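Long-range contact in phosphoribosyl-glycinamide (GAR) synthetase (Cryptococcus neoformans var. grubii serotype A, PDB 7LVO), which catalyses, through this N-terminal GAR synthetase half of a bifunctional enzyme, the ATP-dependent joining of glycine to phosphoribosylamine in de novo purine synthesis: residues Ile158-Gln170 and Ala226-Gly238. Residues are numbered along the deposited sequence; the frame is centred on the assembly and turned at random.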
# COMPACT_ATOMS: atom_id res chain seq x y z
N ILE A 158 3.08 -18.50 -11.66
CA ILE A 158 2.15 -17.70 -10.86
C ILE A 158 1.12 -17.10 -11.82
O ILE A 158 1.51 -16.38 -12.75
CB ILE A 158 2.89 -16.61 -10.08
CG1 ILE A 158 3.87 -17.27 -9.09
CG2 ILE A 158 1.92 -15.71 -9.37
CD1 ILE A 158 4.95 -16.34 -8.54
N PRO A 159 -0.17 -17.35 -11.62
CA PRO A 159 -1.16 -16.92 -12.62
C PRO A 159 -1.22 -15.40 -12.76
O PRO A 159 -1.42 -14.67 -11.79
CB PRO A 159 -2.48 -17.49 -12.08
CG PRO A 159 -2.25 -17.71 -10.63
CD PRO A 159 -0.79 -18.08 -10.50
N THR A 160 -1.05 -14.94 -14.00
CA THR A 160 -1.08 -13.52 -14.31
C THR A 160 -1.45 -13.36 -15.78
O THR A 160 -1.52 -14.34 -16.53
CB THR A 160 0.26 -12.85 -14.00
OG1 THR A 160 0.15 -11.42 -14.14
CG2 THR A 160 1.34 -13.35 -14.95
N ALA A 161 -1.69 -12.12 -16.18
CA ALA A 161 -2.09 -11.85 -17.56
C ALA A 161 -0.92 -12.08 -18.52
O ALA A 161 0.23 -11.76 -18.20
CB ALA A 161 -2.60 -10.42 -17.70
N ALA A 162 -1.23 -12.64 -19.69
CA ALA A 162 -0.23 -12.77 -20.74
C ALA A 162 0.43 -11.43 -20.98
O ALA A 162 -0.20 -10.37 -20.85
CB ALA A 162 -0.87 -13.28 -22.03
N PHE A 163 1.72 -11.46 -21.34
CA PHE A 163 2.49 -10.23 -21.41
C PHE A 163 3.74 -10.44 -22.25
O PHE A 163 4.13 -11.57 -22.57
CB PHE A 163 2.90 -9.75 -20.01
CG PHE A 163 4.04 -10.54 -19.42
CD1 PHE A 163 3.80 -11.74 -18.77
CD2 PHE A 163 5.34 -10.10 -19.54
CE1 PHE A 163 4.85 -12.47 -18.23
CE2 PHE A 163 6.39 -10.82 -19.01
CZ PHE A 163 6.14 -12.00 -18.35
N ARG A 164 4.37 -9.32 -22.61
CA ARG A 164 5.72 -9.31 -23.16
C ARG A 164 6.35 -7.98 -22.78
O ARG A 164 5.71 -6.92 -22.88
CB ARG A 164 5.73 -9.49 -24.67
CG ARG A 164 5.45 -10.92 -25.15
CD ARG A 164 6.46 -11.93 -24.60
NE ARG A 164 7.84 -11.58 -24.90
CZ ARG A 164 8.75 -11.24 -23.98
NH1 ARG A 164 8.47 -11.25 -22.69
NH2 ARG A 164 9.97 -10.91 -24.38
N SER A 165 7.60 -8.02 -22.34
CA SER A 165 8.32 -6.84 -21.90
C SER A 165 9.21 -6.31 -23.02
O SER A 165 9.68 -7.07 -23.88
CB SER A 165 9.17 -7.14 -20.67
OG SER A 165 8.35 -7.42 -19.55
N PHE A 166 9.43 -5.00 -23.01
CA PHE A 166 10.22 -4.34 -24.03
C PHE A 166 11.06 -3.25 -23.39
O PHE A 166 10.69 -2.68 -22.36
CB PHE A 166 9.34 -3.71 -25.13
CG PHE A 166 8.42 -4.69 -25.80
CD1 PHE A 166 7.17 -4.97 -25.27
CD2 PHE A 166 8.81 -5.33 -26.97
CE1 PHE A 166 6.33 -5.87 -25.89
CE2 PHE A 166 7.97 -6.23 -27.60
CZ PHE A 166 6.73 -6.50 -27.06
N THR A 167 12.20 -2.96 -24.00
CA THR A 167 13.05 -1.85 -23.61
C THR A 167 12.73 -0.63 -24.47
O THR A 167 12.06 -0.72 -25.50
CB THR A 167 14.53 -2.21 -23.73
OG1 THR A 167 14.85 -2.51 -25.09
CG2 THR A 167 14.86 -3.42 -22.86
N SER A 168 13.22 0.53 -24.03
CA SER A 168 12.93 1.77 -24.74
C SER A 168 13.43 1.73 -26.18
O SER A 168 12.85 2.37 -27.06
CB SER A 168 13.55 2.96 -24.00
OG SER A 168 14.95 2.80 -23.86
N THR A 169 14.51 0.98 -26.44
CA THR A 169 15.04 0.89 -27.80
C THR A 169 14.25 -0.07 -28.68
O THR A 169 14.40 -0.03 -29.90
CB THR A 169 16.51 0.45 -27.76
OG1 THR A 169 16.61 -0.83 -27.12
CG2 THR A 169 17.35 1.47 -27.00
N GLN A 170 13.42 -0.93 -28.09
CA GLN A 170 12.61 -1.88 -28.84
C GLN A 170 11.23 -1.32 -29.19
O GLN A 170 10.25 -2.07 -29.23
CB GLN A 170 12.47 -3.18 -28.05
CG GLN A 170 13.78 -3.90 -27.81
CD GLN A 170 13.64 -5.10 -26.89
OE1 GLN A 170 12.76 -5.14 -26.04
NE2 GLN A 170 14.51 -6.09 -27.08
N ALA A 226 11.26 5.80 -15.77
CA ALA A 226 10.34 4.69 -15.53
C ALA A 226 9.98 3.98 -16.83
O ALA A 226 9.74 2.77 -16.83
CB ALA A 226 9.08 5.20 -14.83
N GLY A 227 9.94 4.72 -17.94
CA GLY A 227 9.64 4.16 -19.24
C GLY A 227 10.81 3.52 -19.96
O GLY A 227 10.66 3.14 -21.12
N ASP A 228 11.97 3.39 -19.31
CA ASP A 228 13.09 2.72 -19.94
C ASP A 228 12.72 1.30 -20.36
O ASP A 228 13.29 0.76 -21.32
CB ASP A 228 14.30 2.70 -19.00
CG ASP A 228 14.85 4.09 -18.74
OD1 ASP A 228 14.27 5.07 -19.25
OD2 ASP A 228 15.86 4.20 -18.01
N GLU A 229 11.79 0.68 -19.64
CA GLU A 229 11.21 -0.60 -20.03
C GLU A 229 9.69 -0.49 -19.90
O GLU A 229 9.18 0.28 -19.08
CB GLU A 229 11.73 -1.75 -19.16
CG GLU A 229 13.22 -2.01 -19.34
CD GLU A 229 13.75 -3.05 -18.37
OE1 GLU A 229 13.04 -3.37 -17.39
OE2 GLU A 229 14.88 -3.55 -18.59
N VAL A 230 8.98 -1.25 -20.73
CA VAL A 230 7.53 -1.20 -20.79
C VAL A 230 6.98 -2.62 -20.81
O VAL A 230 7.55 -3.51 -21.46
CB VAL A 230 7.04 -0.40 -22.02
CG1 VAL A 230 7.50 -1.07 -23.30
CG2 VAL A 230 5.53 -0.25 -22.00
N VAL A 231 5.87 -2.83 -20.11
CA VAL A 231 5.17 -4.11 -20.08
C VAL A 231 3.86 -3.95 -20.85
O VAL A 231 3.08 -3.03 -20.57
CB VAL A 231 4.90 -4.57 -18.64
CG1 VAL A 231 3.95 -5.76 -18.64
CG2 VAL A 231 6.21 -4.93 -17.94
N VAL A 232 3.63 -4.84 -21.81
CA VAL A 232 2.38 -4.91 -22.56
C VAL A 232 1.72 -6.23 -22.21
O VAL A 232 2.27 -7.30 -22.50
CB VAL A 232 2.62 -4.79 -24.07
CG1 VAL A 232 1.31 -4.82 -24.82
CG2 VAL A 232 3.41 -3.53 -24.39
N GLU A 233 0.54 -6.15 -21.59
CA GLU A 233 -0.13 -7.35 -21.10
C GLU A 233 -1.62 -7.27 -21.40
O GLU A 233 -2.17 -6.20 -21.69
CB GLU A 233 0.08 -7.54 -19.59
CG GLU A 233 -0.49 -6.44 -18.74
CD GLU A 233 -0.24 -6.65 -17.26
OE1 GLU A 233 0.82 -7.21 -16.92
OE2 GLU A 233 -1.11 -6.27 -16.45
N GLU A 234 -2.27 -8.43 -21.32
CA GLU A 234 -3.69 -8.52 -21.66
C GLU A 234 -4.55 -7.78 -20.64
O GLU A 234 -4.31 -7.86 -19.43
CB GLU A 234 -4.11 -9.99 -21.74
CG GLU A 234 -5.55 -10.20 -22.19
CD GLU A 234 -5.91 -11.66 -22.35
OE1 GLU A 234 -5.04 -12.52 -22.07
OE2 GLU A 234 -7.05 -11.96 -22.74
N TYR A 235 -5.55 -7.07 -21.14
CA TYR A 235 -6.53 -6.41 -20.29
C TYR A 235 -7.52 -7.44 -19.78
O TYR A 235 -8.20 -8.10 -20.57
CB TYR A 235 -7.24 -5.30 -21.06
CG TYR A 235 -8.37 -4.64 -20.30
CD1 TYR A 235 -8.14 -3.56 -19.46
CD2 TYR A 235 -9.68 -5.11 -20.42
CE1 TYR A 235 -9.17 -2.96 -18.77
CE2 TYR A 235 -10.72 -4.51 -19.72
CZ TYR A 235 -10.46 -3.44 -18.90
OH TYR A 235 -11.49 -2.84 -18.21
N LEU A 236 -7.59 -7.60 -18.46
CA LEU A 236 -8.47 -8.57 -17.84
C LEU A 236 -9.69 -7.88 -17.23
O LEU A 236 -9.63 -6.72 -16.83
CB LEU A 236 -7.73 -9.36 -16.76
CG LEU A 236 -6.50 -10.14 -17.22
CD1 LEU A 236 -5.86 -10.88 -16.04
CD2 LEU A 236 -6.84 -11.10 -18.34
N SER A 237 -10.79 -8.61 -17.18
CA SER A 237 -12.05 -8.11 -16.64
C SER A 237 -12.41 -8.89 -15.38
O SER A 237 -12.25 -10.11 -15.33
CB SER A 237 -13.17 -8.24 -17.67
OG SER A 237 -12.86 -7.52 -18.85
N GLY A 238 -12.92 -8.17 -14.38
CA GLY A 238 -13.32 -8.78 -13.14
C GLY A 238 -13.06 -7.87 -11.95
O GLY A 238 -12.31 -6.89 -12.06
O HOH W 1 -4.08 -13.46 -19.71
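Phe-166 and Val-230 form a hydrogen-bonded antiparallel pair where edge strand 163-167 lies along strand 229-234 in the small antiparallel sheet of the ATP-grasp domain. Phe-166 N reaches Val-230 O at 2.9 Å, and Val-230 N returns to Phe-166 O at 2.8 Å. Val-230 CG1, set between its backbone N and carbonyl carbon (chi1 62°), meets Phe-166 CB at 3.7 Å. The phenyl ring keeps Val-230 O near its plane at the edge, while Val-232 CG2 comes obliquely to within 4.0 Å of Phe-166 CE1. Beta-branched valines suit the extended backbone, and the large, apolar ring packs against helix 171-179, touching Asp-173 and Ala-174, which suits phenylalanine to this buried place.

The other sheet face carries Glu-233, whose CB packs on Phe-163 CB at 3.6 Å; its OE1 forms a salt bridge with Lys-150 NZ and its OE2 another with Lys-191 NZ. The Glu-233 side chain lies about 7 Å from that of Glu-331, a predicted magnesium ligand, consistent with a place beside the nucleotide site.

Just before strand 163-167 begins, Ala-161, small enough for close approach, sets its CB 3.5 Å from Glu-234 O and against Leu-236 CD1. Next to it, a water accepts from Ala-162 N and donates to Glu-234 OE1 at 2.7 Å.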